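Local coordinates for protein NANS (YJHS), A 9-O-acetyl N-acetylneuraminic acid esterase (Escherichia coli O157:H7 EDL933, PDB 3PT5) that removes the 9-O-acetyl group from 9-O-acetyl-N-acetylneuraminic acid, acting as an esterase of the SGNH hydrolase superfamily, at residues I52-R57 with F70-L76; P80-Q84 with P128-G132. All blocks are in the same frame, centred on the assembly; numbering follows the deposited sequence.

Both contacts involve the central mixed beta-sheet: strands 52-55 and 122-130, one in each, are neighbours in it. Contact 1 forms the sheet edge. It is only partly buried, and paired backbone bonds of antiparallel strands hold it together. Contact 2 is buried, about 12 Å from contact 1 between centres. There a loop without regular structure meets the C-terminal end of strand 122-130. Side-chain oxygens of Asp-82 and Gln-84 take up backbone N-H groups, and one weak backbone bond is added. The two contacts touch directly: Gln-54 OE1 faces the N-H of His-81, and Arg-57 NH1 reaches the carbonyl of Pro-128.

Contact 1. Residues I52-R57 with F70-L76; sequences IKQLAR and FNDIIPL
This contact is the antiparallel edge of the central sheet of the SGNH hydrolase fold, where Lys-53 to Leu-55 pair with Ile-73 to Pro-75. Gln-54 and Ile-74 form the hydrogen-bonded pair: Gln-54 N to Ile-74 O is 2.8 Å and Ile-74 N to Gln-54 O is 3.1 Å. At one end Leu-76, just past its strand, gives its N-H to Ile-52 O. At the other, Ala-56 N bonds Asp-72 O, and Asn-71 N bonds Ala-56 O from above its carbonyl plane. The Gln-54 side chain adds a second grip. Its CG lies between the backbone N and the carbonyl carbon (chi1 67°), and the extended chain brings NE2 to Pro-75 O at 2.9 Å. This bond is nearly straight (169°) and lies close to the amide plane. OE1 of the same amide accepts from the N-H of His-81, so both ends of the group are held. The Gln-54 CG also packs on Ile-74 CG1 at 3.6 Å, while Ile-74 CD1 reaches the Ala-56 methyl at 3.7 Å. The Ile-73 and Lys-53 side chains cross at about a right angle, CG2 against CG. At the start of strand 52-55, Ile-52 CG2 touches Leu-76 CD2 at 3.5 Å. Helix 107-114 packs on Ile-52 and Leu-76 through Ala-111, helix 162-176 on Leu-55 and Phe-70, and strand 122-130 continues the sheet beside strand 52-55.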
ATOM      1  N   ILE A  52     -15.463   4.820   2.766  1.00 10.88           N
ATOM      2  CA  ILE A  52     -14.078   4.485   2.403  1.00 11.00           C
ATOM      3  C   ILE A  52     -14.067   3.072   1.843  1.00 10.28           C
ATOM      4  O   ILE A  52     -14.385   2.122   2.568  1.00 11.03           O
ATOM      5  CB  ILE A  52     -13.155   4.555   3.619  1.00 10.80           C
ATOM      6  CG1 ILE A  52     -13.141   5.981   4.173  1.00 12.53           C
ATOM      7  CG2 ILE A  52     -11.720   4.088   3.248  1.00 12.30           C
ATOM      8  CD1 ILE A  52     -12.299   6.155   5.402  1.00 12.49           C
ATOM      9  N   LYS A  53     -13.733   2.977   0.571  1.00  9.41           N
ATOM     10  CA  LYS A  53     -13.909   1.758  -0.242  1.00 10.41           C
ATOM     11  C   LYS A  53     -12.603   1.333  -0.891  1.00 10.49           C
ATOM     12  O   LYS A  53     -11.597   2.061  -0.837  1.00 10.28           O
ATOM     13  CB  LYS A  53     -14.972   2.000  -1.323  1.00 11.07           C
ATOM     14  CG  LYS A  53     -16.295   2.465  -0.810  1.00 12.22           C
ATOM     15  CD  LYS A  53     -17.021   1.368  -0.041  1.00 14.42           C
ATOM     16  CE  LYS A  53     -18.425   1.856   0.337  1.00 14.25           C
ATOM     17  NZ  LYS A  53     -18.983   0.959   1.391  1.00 17.97           N
ATOM     18  N   GLN A  54     -12.609   0.122  -1.439  1.00 10.29           N
ATOM     19  CA  GLN A  54     -11.482  -0.363  -2.225  1.00 11.17           C
ATOM     20  C   GLN A  54     -12.011  -1.144  -3.398  1.00 12.16           C
ATOM     21  O   GLN A  54     -13.171  -1.544  -3.400  1.00 13.48           O
ATOM     22  CB  GLN A  54     -10.532  -1.225  -1.372  1.00 10.96           C
ATOM     23  CG  GLN A  54     -11.169  -2.579  -0.892  1.00  9.84           C
ATOM     24  CD  GLN A  54     -10.239  -3.395  -0.043  1.00 10.40           C
ATOM     25  OE1 GLN A  54      -9.081  -3.619  -0.427  1.00 12.02           O
ATOM     26  NE2 GLN A  54     -10.727  -3.864   1.127  1.00  9.04           N
ATOM     27  N   LEU A  55     -11.169  -1.351  -4.397  1.00 12.26           N
ATOM     28  CA  LEU A  55     -11.498  -2.277  -5.474  1.00 12.36           C
ATOM     29  C   LEU A  55     -11.156  -3.693  -5.061  1.00 13.15           C
ATOM     30  O   LEU A  55     -10.011  -3.994  -4.747  1.00 12.42           O
ATOM     31  CB  LEU A  55     -10.786  -1.912  -6.776  1.00 12.48           C
ATOM     32  CG  LEU A  55     -11.154  -0.651  -7.568  1.00 12.98           C
ATOM     33  CD1 LEU A  55     -10.468  -0.726  -8.917  1.00 16.47           C
ATOM     34  CD2 LEU A  55     -12.643  -0.508  -7.790  1.00 15.19           C
ATOM     35  N   ALA A  56     -12.164  -4.568  -5.077  1.00 12.44           N
ATOM     36  CA  ALA A  56     -11.982  -5.966  -4.642  1.00 13.77           C
ATOM     37  C   ALA A  56     -11.073  -6.781  -5.547  1.00 13.37           C
ATOM     38  O   ALA A  56     -10.880  -6.474  -6.709  1.00 12.17           O
ATOM     39  CB  ALA A  56     -13.334  -6.678  -4.538  1.00 12.80           C
ATOM     40  N   ARG A  57     -10.548  -7.871  -4.983  1.00 14.68           N
ATOM     41  CA  ARG A  57      -9.700  -8.805  -5.705  1.00 14.40           C
ATOM     42  C   ARG A  57     -10.079 -10.235  -5.351  1.00 15.30           C
ATOM     43  O   ARG A  57     -10.197 -11.074  -6.254  1.00 16.53           O
ATOM     44  CB  ARG A  57      -8.214  -8.579  -5.394  1.00 14.87           C
ATOM     45  CG  ARG A  57      -7.288  -9.444  -6.255  1.00 12.99           C
ATOM     46  CD  ARG A  57      -5.797  -9.232  -5.946  1.00 11.65           C
ATOM     47  NE  ARG A  57      -5.392  -7.828  -6.031  1.00 11.27           N
ATOM     48  CZ  ARG A  57      -4.959  -7.250  -7.144  1.00 13.52           C
ATOM     49  NH1 ARG A  57      -4.601  -5.969  -7.150  1.00 13.25           N
ATOM     50  NH2 ARG A  57      -4.849  -7.963  -8.259  1.00 14.96           N
ATOM     51  N   PHE A  70     -13.957  -9.289  -8.829  1.00 19.24           N
ATOM     52  CA  PHE A  70     -12.800  -8.466  -9.110  1.00 18.94           C
ATOM     53  C   PHE A  70     -13.269  -7.074  -9.495  1.00 18.60           C
ATOM     54  O   PHE A  70     -14.130  -6.911 -10.362  1.00 19.28           O
ATOM     55  CB  PHE A  70     -12.013  -9.093 -10.272  1.00 18.15           C
ATOM     56  CG  PHE A  70     -10.741  -8.362 -10.643  1.00 18.09           C
ATOM     57  CD1 PHE A  70      -9.613  -8.401  -9.818  1.00 16.39           C
ATOM     58  CD2 PHE A  70     -10.661  -7.682 -11.843  1.00 15.02           C
ATOM     59  CE1 PHE A  70      -8.423  -7.745 -10.178  1.00 16.54           C
ATOM     60  CE2 PHE A  70      -9.470  -7.023 -12.221  1.00 15.78           C
ATOM     61  CZ  PHE A  70      -8.358  -7.051 -11.381  1.00 15.07           C
ATOM     62  N   ASN A  71     -12.683  -6.070  -8.856  1.00 17.92           N
ATOM     63  CA  ASN A  71     -13.013  -4.662  -9.109  1.00 17.28           C
ATOM     64  C   ASN A  71     -14.378  -4.186  -8.582  1.00 16.93           C
ATOM     65  O   ASN A  71     -14.788  -3.041  -8.833  1.00 17.64           O
ATOM     66  CB  ASN A  71     -12.779  -4.261 -10.582  1.00 16.70           C
ATOM     67  CG  ASN A  71     -11.308  -4.115 -10.907  1.00 17.79           C
ATOM     68  OD1 ASN A  71     -10.490  -4.059  -9.994  1.00 16.15           O
ATOM     69  ND2 ASN A  71     -10.964  -4.064 -12.195  1.00 14.74           N
ATOM     70  N   ASP A  72     -15.057  -5.026  -7.809  1.00 16.39           N
ATOM     71  CA  ASP A  72     -16.235  -4.570  -7.102  1.00 16.47           C
ATOM     72  C   ASP A  72     -15.806  -3.475  -6.117  1.00 16.56           C
ATOM     73  O   ASP A  72     -14.722  -3.539  -5.526  1.00 16.52           O
ATOM     74  CB  ASP A  72     -16.889  -5.708  -6.330  1.00 15.99           C
ATOM     75  CG  ASP A  72     -17.805  -6.555  -7.179  1.00 19.42           C
ATOM     76  OD1 ASP A  72     -17.874  -6.346  -8.416  1.00 20.08           O
ATOM     77  OD2 ASP A  72     -18.468  -7.429  -6.569  1.00 21.42           O
ATOM     78  N   ILE A  73     -16.667  -2.486  -5.930  1.00 15.90           N
ATOM     79  CA  ILE A  73     -16.521  -1.562  -4.815  1.00 15.50           C
ATOM     80  C   ILE A  73     -16.938  -2.263  -3.512  1.00 14.81           C
ATOM     81  O   ILE A  73     -18.103  -2.708  -3.357  1.00 15.40           O
ATOM     82  CB  ILE A  73     -17.349  -0.274  -5.060  1.00 15.28           C
ATOM     83  CG1 ILE A  73     -16.741   0.504  -6.241  1.00 16.04           C
ATOM     84  CG2 ILE A  73     -17.394   0.591  -3.799  1.00 16.44           C
ATOM     85  CD1 ILE A  73     -17.282   1.924  -6.405  1.00 20.21           C
ATOM     86  N   ILE A  74     -16.000  -2.358  -2.572  1.00 13.83           N
ATOM     87  CA  ILE A  74     -16.256  -2.986  -1.280  1.00 12.27           C
ATOM     88  C   ILE A  74     -15.620  -2.147  -0.150  1.00 12.73           C
ATOM     89  O   ILE A  74     -14.811  -1.259  -0.408  1.00 12.97           O
ATOM     90  CB  ILE A  74     -15.751  -4.466  -1.242  1.00 12.09           C
ATOM     91  CG1 ILE A  74     -14.227  -4.511  -1.370  1.00 12.36           C
ATOM     92  CG2 ILE A  74     -16.437  -5.286  -2.332  1.00 13.59           C
ATOM     93  CD1 ILE A  74     -13.590  -5.869  -0.966  1.00 12.67           C
ATOM     94  N   PRO A  75     -15.998  -2.416   1.103  1.00 12.08           N
ATOM     95  CA  PRO A  75     -15.362  -1.673   2.194  1.00 11.75           C
ATOM     96  C   PRO A  75     -13.847  -1.861   2.245  1.00 11.96           C
ATOM     97  O   PRO A  75     -13.332  -2.961   2.020  1.00 11.67           O
ATOM     98  CB  PRO A  75     -15.994  -2.253   3.449  1.00 12.04           C
ATOM     99  CG  PRO A  75     -17.348  -2.811   2.983  1.00 12.43           C
ATOM    100  CD  PRO A  75     -17.041  -3.343   1.589  1.00 12.12           C
ATOM    101  N   LEU A  76     -13.140  -0.771   2.537  1.00 11.68           N
ATOM    102  CA  LEU A  76     -11.694  -0.888   2.775  1.00 11.08           C
ATOM    103  C   LEU A  76     -11.486  -1.227   4.232  1.00 11.65           C
ATOM    104  O   LEU A  76     -12.119  -0.639   5.100  1.00 13.01           O
ATOM    105  CB  LEU A  76     -10.977   0.407   2.429  1.00 11.16           C
ATOM    106  CG  LEU A  76      -9.508   0.498   2.841  1.00  9.72           C
ATOM    107  CD1 LEU A  76      -8.635  -0.499   2.125  1.00 10.26           C
ATOM    108  CD2 LEU A  76      -9.032   1.941   2.571  1.00 11.70           C
TER
HETATM  109  O   HOH W   1     -13.675   1.508   5.125  1.00 15.86           O

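Contact 2. Residues P80-Q84 with P128-G132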
ATOM      1  N   PRO A  80      -6.069  -5.015   3.125  1.00 11.49           N
ATOM      2  CA  PRO A  80      -6.696  -4.805   1.820  1.00 11.27           C
ATOM      3  C   PRO A  80      -6.490  -5.910   0.784  1.00 11.11           C
ATOM      4  O   PRO A  80      -5.741  -6.868   0.980  1.00 11.59           O
ATOM      5  CB  PRO A  80      -6.010  -3.507   1.313  1.00 11.84           C
ATOM      6  CG  PRO A  80      -5.508  -2.815   2.535  1.00 11.73           C
ATOM      7  CD  PRO A  80      -5.058  -3.977   3.406  1.00 12.34           C
ATOM      8  N   HIS A  81      -7.151  -5.713  -0.354  1.00 10.60           N
ATOM      9  CA  HIS A  81      -7.178  -6.625  -1.470  1.00 11.19           C
ATOM     10  C   HIS A  81      -5.992  -6.469  -2.416  1.00 11.10           C
ATOM     11  O   HIS A  81      -6.132  -6.326  -3.618  1.00 11.78           O
ATOM     12  CB  HIS A  81      -8.509  -6.465  -2.193  1.00 10.51           C
ATOM     13  CG  HIS A  81      -9.628  -7.247  -1.574  1.00 11.67           C
ATOM     14  ND1 HIS A  81      -9.902  -7.242  -0.223  1.00 14.16           N
ATOM     15  CD2 HIS A  81     -10.539  -8.075  -2.143  1.00  9.90           C
ATOM     16  CE1 HIS A  81     -10.939  -8.033   0.013  1.00 10.87           C
ATOM     17  NE2 HIS A  81     -11.347  -8.539  -1.138  1.00 14.65           N
ATOM     18  N   ASP A  82      -4.800  -6.494  -1.838  1.00 11.34           N
ATOM     19  CA  ASP A  82      -3.587  -6.468  -2.653  1.00 10.98           C
ATOM     20  C   ASP A  82      -3.406  -7.788  -3.393  1.00 11.31           C
ATOM     21  O   ASP A  82      -4.148  -8.753  -3.149  1.00 11.58           O
ATOM     22  CB  ASP A  82      -2.407  -6.110  -1.749  1.00 11.68           C
ATOM     23  CG  ASP A  82      -2.447  -4.617  -1.300  1.00 14.14           C
ATOM     24  OD1 ASP A  82      -2.310  -3.744  -2.184  1.00 15.03           O
ATOM     25  OD2 ASP A  82      -2.609  -4.313  -0.084  1.00 14.91           O
ATOM     26  N   VAL A  83      -2.432  -7.842  -4.304  1.00 10.96           N
ATOM     27  CA  VAL A  83      -2.182  -9.039  -5.095  1.00 12.16           C
ATOM     28  C   VAL A  83      -1.836 -10.213  -4.194  1.00 11.79           C
ATOM     29  O   VAL A  83      -2.260 -11.366  -4.445  1.00 12.12           O
ATOM     30  CB  VAL A  83      -1.028  -8.799  -6.093  1.00 12.05           C
ATOM     31  CG1 VAL A  83      -0.815 -10.009  -6.981  1.00 13.59           C
ATOM     32  CG2 VAL A  83      -1.294  -7.541  -6.918  1.00 13.21           C
ATOM     33  N   GLN A  84      -1.062  -9.937  -3.147  1.00 11.54           N
ATOM     34  CA  GLN A  84      -0.839 -10.928  -2.108  1.00 11.98           C
ATOM     35  C   GLN A  84      -1.876 -10.849  -0.993  1.00 12.32           C
ATOM     36  O   GLN A  84      -2.085  -9.787  -0.391  1.00 12.43           O
ATOM     37  CB  GLN A  84       0.545 -10.765  -1.517  1.00 11.43           C
ATOM     38  CG  GLN A  84       0.912 -11.894  -0.592  1.00 11.17           C
ATOM     39  CD  GLN A  84       2.204 -11.634   0.115  1.00 11.67           C
ATOM     40  OE1 GLN A  84       2.740 -10.510   0.060  1.00  8.80           O
ATOM     41  NE2 GLN A  84       2.705 -12.639   0.823  1.00 14.28           N
ATOM     42  N   PRO A 128      -5.784  -1.115  -4.362  1.00 10.83           N
ATOM     43  CA  PRO A 128      -4.636  -1.826  -3.804  1.00 10.57           C
ATOM     44  C   PRO A 128      -4.003  -2.752  -4.838  1.00 11.25           C
ATOM     45  O   PRO A 128      -4.658  -3.687  -5.336  1.00 11.82           O
ATOM     46  CB  PRO A 128      -5.225  -2.559  -2.574  1.00 10.24           C
ATOM     47  CG  PRO A 128      -6.676  -2.662  -2.846  1.00 11.55           C
ATOM     48  CD  PRO A 128      -7.068  -1.674  -3.903  1.00 11.67           C
ATOM     49  N   CYS A 129      -2.734  -2.461  -5.140  1.00 11.25           N
ATOM     50  CA  CYS A 129      -1.946  -3.211  -6.126  1.00 11.54           C
ATOM     51  C   CYS A 129      -0.552  -3.572  -5.634  1.00 11.97           C
ATOM     52  O   CYS A 129       0.407  -3.367  -6.359  1.00 14.06           O
ATOM     53  CB  CYS A 129      -1.852  -2.421  -7.441  1.00 11.43           C
ATOM     54  SG  CYS A 129      -3.444  -1.949  -8.133  1.00 16.18           S
ATOM     55  N   CYS A 130      -0.453  -4.081  -4.400  1.00 11.20           N
ATOM     56  CA  CYS A 130       0.848  -4.418  -3.825  1.00 11.64           C
ATOM     57  C   CYS A 130       1.103  -5.907  -3.838  1.00 11.50           C
ATOM     58  O   CYS A 130       0.170  -6.716  -3.842  1.00 11.85           O
ATOM     59  CB  CYS A 130       0.919  -3.932  -2.383  1.00 10.54           C
ATOM     60  SG  CYS A 130       0.475  -2.210  -2.128  1.00 13.17           S
ATOM     61  N   ARG A 131       2.382  -6.274  -3.805  1.00 10.74           N
ATOM     62  CA  ARG A 131       2.761  -7.675  -3.792  1.00 11.67           C
ATOM     63  C   ARG A 131       4.040  -7.789  -2.955  1.00 10.46           C
ATOM     64  O   ARG A 131       5.064  -7.231  -3.310  1.00  9.91           O
ATOM     65  CB  ARG A 131       2.961  -8.174  -5.249  1.00 12.53           C
ATOM     66  CG  ARG A 131       3.617  -9.565  -5.371  1.00 15.34           C
ATOM     67  CD  ARG A 131       2.758 -10.540  -4.643  1.00 15.45           C
ATOM     68  NE  ARG A 131       2.967 -11.943  -4.986  1.00 17.20           N
ATOM     69  CZ  ARG A 131       3.667 -12.805  -4.261  1.00 19.57           C
ATOM     70  NH1 ARG A 131       4.264 -12.424  -3.137  1.00 20.97           N
ATOM     71  NH2 ARG A 131       3.743 -14.073  -4.660  1.00 20.44           N
ATOM     72  N   GLY A 132       3.970  -8.496  -1.835  1.00 10.20           N
ATOM     73  CA  GLY A 132       5.180  -8.733  -1.032  1.00 10.01           C
ATOM     74  C   GLY A 132       6.211  -9.448  -1.871  1.00 10.57           C
ATOM     75  O   GLY A 132       5.866 -10.301  -2.702  1.00 11.61           O
TER
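Asp-82 and Val-83 meet Cys-130 where a loop crosses the C-terminal end of strand 122-130, in the parallel part of the SGNH hydrolase sheet. His-81 centres an inverse gamma turn in this loop. Three hydrogen bonds join the segments. Cys-130 N donates to Asp-82 OD1 at 2.9 Å and 146°; the other two bonds are weak. It uses the anti side of the carboxylate, with the donor 32° out of its plane. Asp-82 CG is anti to its carbonyl carbon (chi1 -71°), which carries OD1 to the strand. Val-83 N to Cys-130 O, also 2.9 Å, is strongly bent. Gly-132 N bonds Gln-84 OE1; the same oxygen is hydrogen-bonded to the Tyr-35 hydroxyl, its stronger partner. Arg-131 NH2 bonds His-152 O. Apolar and side-by-side packing fills in the rest. Pro-128 CB sits 3.2 Å from Asp-82 OD1 and also meets Pro-80 CB. Val-83 CB comes to 3.3 Å from Cys-130 O, with helix 162-176 packed against the valine through Leu-163 and Asp-166. Arg-131 crosses Gln-84 at about a right angle, its guanidinium plane 39° from the amide plane. The arginine CD rests against Gln-84 CB at 3.8 Å.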